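Local coordinates for dihydroorotate dehydrogenase (Schistosoma mansoni, PDB 6UY4), which probably oxidises (S)-dihydroorotate to orotate with a quinone as electron acceptor, using bound FMN, in de novo pyrimidine synthesis, at residues 109-120 against 165-174; 178-187 against 220-229. All coordinates share one frame; numbering follows the deposited sequence.

Contact 1. Residues 109-120 against 165-174; sequences HIEVGTVTPNPQ and VIGVNLGCNK. With FMN (flavin mononucleotide), chain G.
The first torsions bring the side-chain ends of Asn169 and Thr114 together: Asn169 carries CG opposite its backbone N (chi1 -173°), and Thr114 sets OG1 opposite its carbonyl carbon (chi1 -69°). Thr114 OG1 donates to Asn169 OD1 in a hydrogen bond modelled so short that its length is doubtful at this resolution. The same hydroxyl accepts from the flavin, with FMN N3 2.7 Å from Thr114 OG1, while Thr114 N donates to FMN O4 at 3.2 Å. Thr114 thus meets the flavin pyrimidine as both acceptor and donor, and Asn169, itself a pocket residue with ND2 near FMN O2, fixes the Thr114 hydroxyl by accepting its proton.

Asn169 ND2 reaches across to Glu111 OE2 at 3.3 Å, approaching on the anti side but 27° out of the carboxylate plane. Asn200 OD1 is a second acceptor for ND2, and Glu111 OE1 is taken by Gln352 and Tyr196. A cis peptide precedes Thr114, and hereabouts strand 109-115 spends one residue more than its partner: Val112 pairs with Val168, yet Val115 with Leu170, three residues against two. Parallel pairing continues past this point, where Val115 N donates a hydrogen bond to Asn169 O, 2.9 Å.

Beyond the strands Asn173 pins the loop. Its OD1 accepts Asn118 N on an in-plane lone pair at 2.9 Å, and its ND2 reaches Asn118 O at 3.0 Å, meeting that carbonyl from the face opposite Thr116 OG1.

On the sheet face opposite Glu111 and Asn169, Ile166 CD1 rests against Ile110 CB at 3.6 Å. Helix 147-153 covers Val112 and Val115 there, and helix 179-190 covers Leu170. Strand 196-200 flanks 165-170, while backbone bonds from His109 and Glu111 to Leu88 join 109-115 to strand 86-88, as expected where a TIM barrel closes.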
# COMPACT_ATOMS: atom_id res chain seq x y z
N HIS A 109 5.80 4.60 -9.06
CA HIS A 109 5.01 5.46 -8.20
C HIS A 109 5.17 5.02 -6.76
O HIS A 109 5.34 3.83 -6.47
CB HIS A 109 3.53 5.47 -8.61
CG HIS A 109 2.85 4.14 -8.48
ND1 HIS A 109 2.92 3.17 -9.46
CD2 HIS A 109 2.08 3.62 -7.50
CE1 HIS A 109 2.22 2.12 -9.09
NE2 HIS A 109 1.70 2.36 -7.90
N ILE A 110 5.12 5.99 -5.85
CA ILE A 110 5.21 5.76 -4.42
C ILE A 110 3.91 6.24 -3.78
O ILE A 110 3.41 7.32 -4.11
CB ILE A 110 6.42 6.48 -3.79
CG1 ILE A 110 7.69 6.20 -4.59
CG2 ILE A 110 6.60 6.06 -2.34
CD1 ILE A 110 8.07 4.74 -4.64
N GLU A 111 3.37 5.44 -2.87
CA GLU A 111 2.14 5.76 -2.16
C GLU A 111 2.52 6.17 -0.73
O GLU A 111 2.65 5.33 0.16
CB GLU A 111 1.17 4.59 -2.18
CG GLU A 111 -0.18 4.87 -1.54
CD GLU A 111 -1.22 3.83 -1.90
OE1 GLU A 111 -1.35 3.51 -3.11
OE2 GLU A 111 -1.92 3.33 -0.99
N VAL A 112 2.72 7.47 -0.53
CA VAL A 112 3.02 7.99 0.80
C VAL A 112 1.81 7.79 1.70
O VAL A 112 0.66 8.02 1.30
CB VAL A 112 3.41 9.48 0.71
CG1 VAL A 112 3.73 10.03 2.09
CG2 VAL A 112 4.60 9.66 -0.22
N GLY A 113 2.07 7.36 2.94
CA GLY A 113 1.00 7.08 3.88
C GLY A 113 1.26 5.83 4.68
O GLY A 113 2.28 5.15 4.46
N THR A 114 0.37 5.48 5.60
CA THR A 114 -0.87 6.22 5.83
C THR A 114 -0.66 7.43 6.74
O THR A 114 0.01 7.33 7.77
CB THR A 114 -1.95 5.30 6.46
OG1 THR A 114 -2.38 4.34 5.49
CG2 THR A 114 -3.15 6.10 6.93
N VAL A 115 -1.23 8.57 6.35
CA VAL A 115 -1.08 9.83 7.07
C VAL A 115 -2.39 10.12 7.80
O VAL A 115 -3.47 10.07 7.20
CB VAL A 115 -0.72 10.98 6.12
CG1 VAL A 115 -0.45 12.26 6.91
CG2 VAL A 115 0.49 10.62 5.27
N THR A 116 -2.28 10.43 9.09
CA THR A 116 -3.38 10.84 9.94
C THR A 116 -3.36 12.35 10.14
O THR A 116 -2.33 13.00 9.95
CB THR A 116 -3.30 10.13 11.29
OG1 THR A 116 -2.03 10.39 11.89
CG2 THR A 116 -3.49 8.63 11.13
N PRO A 117 -4.51 12.96 10.51
CA PRO A 117 -4.52 14.41 10.73
C PRO A 117 -3.55 14.86 11.80
O PRO A 117 -2.68 15.71 11.54
CB PRO A 117 -5.98 14.68 11.15
CG PRO A 117 -6.75 13.59 10.50
CD PRO A 117 -5.86 12.38 10.56
N ASN A 118 -3.67 14.31 13.02
CA ASN A 118 -2.74 14.65 14.08
C ASN A 118 -1.59 13.65 14.12
O ASN A 118 -1.76 12.49 13.73
CB ASN A 118 -3.45 14.66 15.43
CG ASN A 118 -4.61 15.64 15.47
OD1 ASN A 118 -4.52 16.74 14.92
ND2 ASN A 118 -5.69 15.24 16.13
N PRO A 119 -0.41 14.07 14.57
CA PRO A 119 0.70 13.12 14.75
C PRO A 119 0.31 12.02 15.73
O PRO A 119 -0.23 12.28 16.80
CB PRO A 119 1.83 14.00 15.29
CG PRO A 119 1.51 15.38 14.82
CD PRO A 119 0.01 15.46 14.83
N GLN A 120 0.59 10.78 15.34
CA GLN A 120 0.12 9.61 16.07
C GLN A 120 1.29 8.69 16.38
O GLN A 120 2.21 8.55 15.57
CB GLN A 120 -0.95 8.86 15.28
CG GLN A 120 -1.84 7.96 16.12
CD GLN A 120 -3.02 7.43 15.34
OE1 GLN A 120 -4.16 7.49 15.80
NE2 GLN A 120 -2.76 6.90 14.15
N VAL A 165 5.09 9.24 -10.14
CA VAL A 165 3.77 9.54 -9.60
C VAL A 165 3.82 9.34 -8.09
O VAL A 165 4.48 8.42 -7.60
CB VAL A 165 2.69 8.65 -10.24
CG1 VAL A 165 1.33 8.91 -9.62
CG2 VAL A 165 2.64 8.88 -11.74
N ILE A 166 3.14 10.21 -7.35
CA ILE A 166 3.08 10.12 -5.89
C ILE A 166 1.62 10.16 -5.47
O ILE A 166 0.89 11.09 -5.82
CB ILE A 166 3.86 11.25 -5.21
CG1 ILE A 166 5.36 11.10 -5.49
CG2 ILE A 166 3.59 11.25 -3.71
CD1 ILE A 166 5.96 9.82 -4.97
N GLY A 167 1.19 9.15 -4.72
CA GLY A 167 -0.13 9.14 -4.13
C GLY A 167 -0.06 9.26 -2.63
O GLY A 167 0.98 8.99 -2.03
N VAL A 168 -1.16 9.67 -2.00
CA VAL A 168 -1.22 9.83 -0.55
C VAL A 168 -2.35 8.97 -0.02
O VAL A 168 -3.49 9.05 -0.50
CB VAL A 168 -1.42 11.31 -0.15
CG1 VAL A 168 -1.52 11.43 1.36
CG2 VAL A 168 -0.28 12.16 -0.68
N ASN A 169 -2.04 8.14 0.98
CA ASN A 169 -3.01 7.27 1.62
C ASN A 169 -3.47 7.93 2.92
O ASN A 169 -2.68 8.12 3.84
CB ASN A 169 -2.41 5.90 1.90
CG ASN A 169 -3.43 4.91 2.41
OD1 ASN A 169 -3.85 4.97 3.57
ND2 ASN A 169 -3.84 3.98 1.56
N LEU A 170 -4.76 8.27 2.98
CA LEU A 170 -5.30 9.03 4.10
C LEU A 170 -5.89 8.10 5.16
O LEU A 170 -6.46 7.06 4.83
CB LEU A 170 -6.37 10.00 3.61
CG LEU A 170 -5.94 10.87 2.42
CD1 LEU A 170 -7.13 11.60 1.83
CD2 LEU A 170 -4.86 11.85 2.85
N GLY A 171 -5.73 8.49 6.42
CA GLY A 171 -6.26 7.73 7.53
C GLY A 171 -6.81 8.64 8.61
O GLY A 171 -6.78 9.87 8.48
N CYS A 172 -7.32 8.02 9.67
CA CYS A 172 -7.89 8.74 10.80
C CYS A 172 -7.10 8.44 12.07
O CYS A 172 -6.43 7.41 12.17
CB CYS A 172 -9.36 8.38 11.00
SG CYS A 172 -9.65 6.66 11.47
N ASN A 173 -7.19 9.35 13.03
CA ASN A 173 -6.53 9.15 14.31
C ASN A 173 -7.27 8.11 15.14
O ASN A 173 -8.44 7.81 14.91
CB ASN A 173 -6.44 10.48 15.07
CG ASN A 173 -5.34 11.38 14.53
OD1 ASN A 173 -5.62 12.46 13.99
ND2 ASN A 173 -4.10 10.95 14.68
N LYS A 174 -6.56 7.56 16.13
CA LYS A 174 -7.16 6.56 17.00
C LYS A 174 -8.22 7.18 17.90
O LYS A 174 -9.29 6.60 18.10
CB LYS A 174 -6.07 5.88 17.84
CG LYS A 174 -6.57 4.77 18.75
CD LYS A 174 -5.44 4.21 19.60
CE LYS A 174 -5.91 3.06 20.48
NZ LYS A 174 -6.36 1.89 19.67
N1 FMN G . -1.19 -0.30 3.88
C2 FMN G . -1.83 0.92 3.98
O2 FMN G . -2.79 1.17 3.26
N3 FMN G . -1.39 1.86 4.90
C4 FMN G . -0.32 1.58 5.72
O4 FMN G . 0.07 2.42 6.53
C4A FMN G . 0.33 0.35 5.62
N5 FMN G . 1.40 0.07 6.43
C5A FMN G . 2.05 -1.14 6.33
C6 FMN G . 3.13 -1.42 7.16
C7 FMN G . 3.78 -2.65 7.07
C7M FMN G . 4.95 -2.94 7.96
C8 FMN G . 3.35 -3.59 6.15
C8M FMN G . 4.05 -4.92 6.04
C9 FMN G . 2.26 -3.32 5.32
C9A FMN G . 1.61 -2.09 5.41
N10 FMN G . 0.53 -1.81 4.59
C10 FMN G . -0.11 -0.59 4.70
C1' FMN G . 0.03 -2.81 3.60
C2' FMN G . 0.78 -2.66 2.28
O2' FMN G . 0.69 -1.34 1.81
C3' FMN G . 0.20 -3.59 1.22
O3' FMN G . -1.20 -3.40 1.14
C4' FMN G . 0.49 -5.06 1.51
O4' FMN G . 1.63 -5.19 2.33
C5' FMN G . 0.73 -5.78 0.20
O5' FMN G . 1.25 -7.07 0.42
P FMN G . 2.74 -7.39 -0.09
O1P FMN G . 3.03 -8.84 0.20
O2P FMN G . 2.87 -7.10 -1.57
O3P FMN G . 3.71 -6.53 0.68

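Contact 2. Residues 178-187 against 220-229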
# COMPACT_ATOMS: atom_id res chain seq x y z
N ASP A 178 -15.04 11.94 14.80
CA ASP A 178 -15.66 11.58 13.53
C ASP A 178 -14.57 11.15 12.55
O ASP A 178 -13.86 12.00 12.00
CB ASP A 178 -16.45 12.77 12.96
CG ASP A 178 -17.31 12.38 11.78
OD1 ASP A 178 -17.39 11.17 11.46
OD2 ASP A 178 -17.93 13.28 11.16
N PRO A 179 -14.40 9.84 12.31
CA PRO A 179 -13.34 9.41 11.38
C PRO A 179 -13.54 9.92 9.96
O PRO A 179 -12.56 10.23 9.28
CB PRO A 179 -13.42 7.88 11.46
CG PRO A 179 -14.11 7.59 12.75
CD PRO A 179 -15.09 8.71 12.94
N THR A 180 -14.79 10.00 9.50
CA THR A 180 -15.04 10.51 8.16
C THR A 180 -14.57 11.95 8.02
O THR A 180 -14.14 12.36 6.93
CB THR A 180 -16.53 10.41 7.82
OG1 THR A 180 -17.27 11.33 8.63
CG2 THR A 180 -17.04 9.00 8.07
N ALA A 181 -14.64 12.74 9.09
CA ALA A 181 -14.11 14.09 9.06
C ALA A 181 -12.60 14.09 8.87
O ALA A 181 -12.04 14.97 8.21
CB ALA A 181 -14.49 14.85 10.33
N ASP A 182 -11.91 13.09 9.45
CA ASP A 182 -10.47 12.98 9.26
C ASP A 182 -10.13 12.67 7.81
O ASP A 182 -9.17 13.22 7.26
CB ASP A 182 -9.90 11.91 10.19
CG ASP A 182 -9.99 12.30 11.65
OD1 ASP A 182 -10.78 13.21 11.98
OD2 ASP A 182 -9.27 11.69 12.47
N TYR A 183 -10.89 11.78 7.18
CA TYR A 183 -10.66 11.47 5.77
C TYR A 183 -10.94 12.69 4.89
O TYR A 183 -10.21 12.95 3.93
CB TYR A 183 -11.51 10.28 5.34
CG TYR A 183 -11.14 8.98 6.01
CD1 TYR A 183 -9.92 8.37 5.75
CD2 TYR A 183 -12.00 8.36 6.89
CE1 TYR A 183 -9.57 7.18 6.35
CE2 TYR A 183 -11.66 7.16 7.51
CZ TYR A 183 -10.45 6.58 7.23
OH TYR A 183 -10.10 5.39 7.84
N VAL A 184 -12.00 13.44 5.21
CA VAL A 184 -12.31 14.64 4.45
C VAL A 184 -11.20 15.68 4.62
O VAL A 184 -10.80 16.34 3.65
CB VAL A 184 -13.68 15.20 4.87
CG1 VAL A 184 -13.90 16.59 4.29
CG2 VAL A 184 -14.79 14.26 4.43
N ALA A 185 -10.69 15.83 5.84
CA ALA A 185 -9.59 16.77 6.07
C ALA A 185 -8.36 16.37 5.27
O ALA A 185 -7.64 17.23 4.75
CB ALA A 185 -9.27 16.84 7.56
N GLY A 186 -8.10 15.06 5.16
CA GLY A 186 -6.98 14.61 4.35
C GLY A 186 -7.17 14.90 2.87
O GLY A 186 -6.22 15.27 2.18
N VAL A 187 -8.39 14.72 2.37
CA VAL A 187 -8.67 15.03 0.97
C VAL A 187 -8.44 16.51 0.69
O VAL A 187 -7.89 16.88 -0.35
CB VAL A 187 -10.10 14.60 0.59
CG1 VAL A 187 -10.42 15.01 -0.83
CG2 VAL A 187 -10.27 13.10 0.76
N ASP A 220 -21.95 7.14 3.26
CA ASP A 220 -21.82 8.45 3.87
C ASP A 220 -20.39 8.97 3.76
O ASP A 220 -20.16 10.14 3.45
CB ASP A 220 -22.26 8.39 5.33
CG ASP A 220 -21.71 9.55 6.15
OD1 ASP A 220 -22.28 10.66 6.06
OD2 ASP A 220 -20.72 9.34 6.87
N LEU A 221 -19.41 8.10 4.01
CA LEU A 221 -18.01 8.50 3.92
C LEU A 221 -17.66 8.94 2.50
O LEU A 221 -17.08 10.01 2.30
CB LEU A 221 -17.10 7.35 4.36
CG LEU A 221 -15.60 7.52 4.11
CD1 LEU A 221 -15.05 8.71 4.87
CD2 LEU A 221 -14.86 6.24 4.49
N LEU A 222 -18.03 8.13 1.50
CA LEU A 222 -17.71 8.48 0.12
C LEU A 222 -18.43 9.74 -0.33
O LEU A 222 -17.90 10.50 -1.15
CB LEU A 222 -18.04 7.31 -0.81
CG LEU A 222 -17.21 6.04 -0.62
CD1 LEU A 222 -17.54 5.02 -1.70
CD2 LEU A 222 -15.73 6.37 -0.61
N SER A 223 -19.64 9.98 0.19
CA SER A 223 -20.38 11.18 -0.19
C SER A 223 -19.66 12.44 0.28
O SER A 223 -19.46 13.38 -0.50
CB SER A 223 -21.80 11.12 0.38
OG SER A 223 -22.57 12.22 -0.07
N LYS A 224 -19.26 12.47 1.55
CA LYS A 224 -18.55 13.63 2.08
C LYS A 224 -17.17 13.77 1.44
O LYS A 224 -16.72 14.89 1.18
CB LYS A 224 -18.42 13.52 3.60
CG LYS A 224 -19.75 13.58 4.34
CD LYS A 224 -19.56 13.29 5.82
CE LYS A 224 -20.86 13.45 6.59
NZ LYS A 224 -20.74 12.95 7.99
N VAL A 225 -16.50 12.65 1.18
CA VAL A 225 -15.17 12.71 0.58
C VAL A 225 -15.23 13.26 -0.83
O VAL A 225 -14.41 14.10 -1.22
CB VAL A 225 -14.51 11.31 0.62
CG1 VAL A 225 -13.33 11.25 -0.33
CG2 VAL A 225 -14.06 10.99 2.04
N LEU A 226 -16.21 12.82 -1.62
CA LEU A 226 -16.34 13.32 -2.99
C LEU A 226 -16.76 14.78 -3.01
O LEU A 226 -16.39 15.52 -3.93
CB LEU A 226 -17.33 12.47 -3.78
CG LEU A 226 -16.82 11.06 -4.11
CD1 LEU A 226 -17.83 10.33 -4.97
CD2 LEU A 226 -15.47 11.14 -4.81
N ALA A 227 -17.54 15.22 -2.02
CA ALA A 227 -17.90 16.63 -1.92
C ALA A 227 -16.66 17.49 -1.68
O ALA A 227 -16.47 18.53 -2.31
CB ALA A 227 -18.93 16.84 -0.81
N ALA A 228 -15.81 17.05 -0.75
CA ALA A 228 -14.55 17.76 -0.51
C ALA A 228 -13.65 17.71 -1.73
O ALA A 228 -12.97 18.69 -2.05
CB ALA A 228 -13.84 17.17 0.71
N ARG A 229 -13.64 16.57 -2.43
CA ARG A 229 -12.83 16.45 -3.64
C ARG A 229 -13.28 17.45 -4.70
O ARG A 229 -12.46 18.08 -5.37
CB ARG A 229 -12.90 15.02 -4.17
CG ARG A 229 -11.81 14.64 -5.18
CD ARG A 229 -12.18 15.03 -6.60
NE ARG A 229 -13.44 14.44 -7.04
CZ ARG A 229 -13.53 13.29 -7.71
NH1 ARG A 229 -12.44 12.61 -8.03
NH2 ARG A 229 -14.72 12.83 -8.06
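Two successive helices of the outer layer of the TIM barrel, 179-190 and 215-230, pack side by side here. Over the segments compared their axes come within 8.9 Å and run nearly parallel, at 22°, as expected for neighbouring helices that each follow a strand of the barrel.

Leu221 fits between Thr180 and Tyr183 near the N-terminal end. Its CD1 lies 3.7 Å from Thr180 CB and also touches Tyr183 at CB and CD2, meeting the ring obliquely. One turn on, Val184 spreads its two methyls over different residues: CG1 presses on Ala228 CB at 3.6 Å, whereas CG2 lies over Lys224 CB and the CG2 of Val225. Val187 closes the row, crossing Val225 at about a right angle with its CG2 3.7 Å from Val225 CG1, and leaning CG1 on the backbone of Arg229. The arginine's own end leads away to Thr236 and Asp266. Strand 196-200 backs the seam, since Tyr183 and Val225 both touch Ile199 and Val187 touches Leu197.

Polar groups gather at the N-terminal ends of the two segments. Asp178 is the N-cap of its helix; Thr180, with OG1 between its backbone N and carbonyl carbon (chi1 68°), donates to Asp178 OD1 at 2.8 Å, from above the carboxylate plane. Lys224 stretches out fully past Thr180 to form a salt bridge with Asp220, its NZ 3.4 Å from Asp220 OD1.

No hydrogen bond links the two segments. Asp178 OD2 and Lys224 NZ stand 4.2 Å apart, beyond a salt bridge, although the ammonium group may still soften the repulsion between Asp178 OD1 and Asp220 OD2, 6.0 Å apart. Cohesion between the helices therefore comes chiefly from apolar contacts, with the charges lending at most a long-range attraction at one end.

How the contacts relate
Both contacts belong to the same TIM barrel, their centres 14 Å apart, and follow in series along the chain: contact 1 closes before contact 2 opens. Contact 1 pairs two strands of the inner wall, contact 2 two helices of the outer layer, and strand 165-170 leads through a short loop into helix 179-190. The units also touch in space. Leu170 CD1 packs 3.4 Å from Val187 N, and Asn173 N is probably hydrogen-bonded to Asp182 OD2, at 3.2 Å. Strand 196-200, next along the chain, lies beside 165-170 and beneath both helices. One strand-to-helix unit thus holds Asn169 on the flavin side, while Leu170 faces the helix layer.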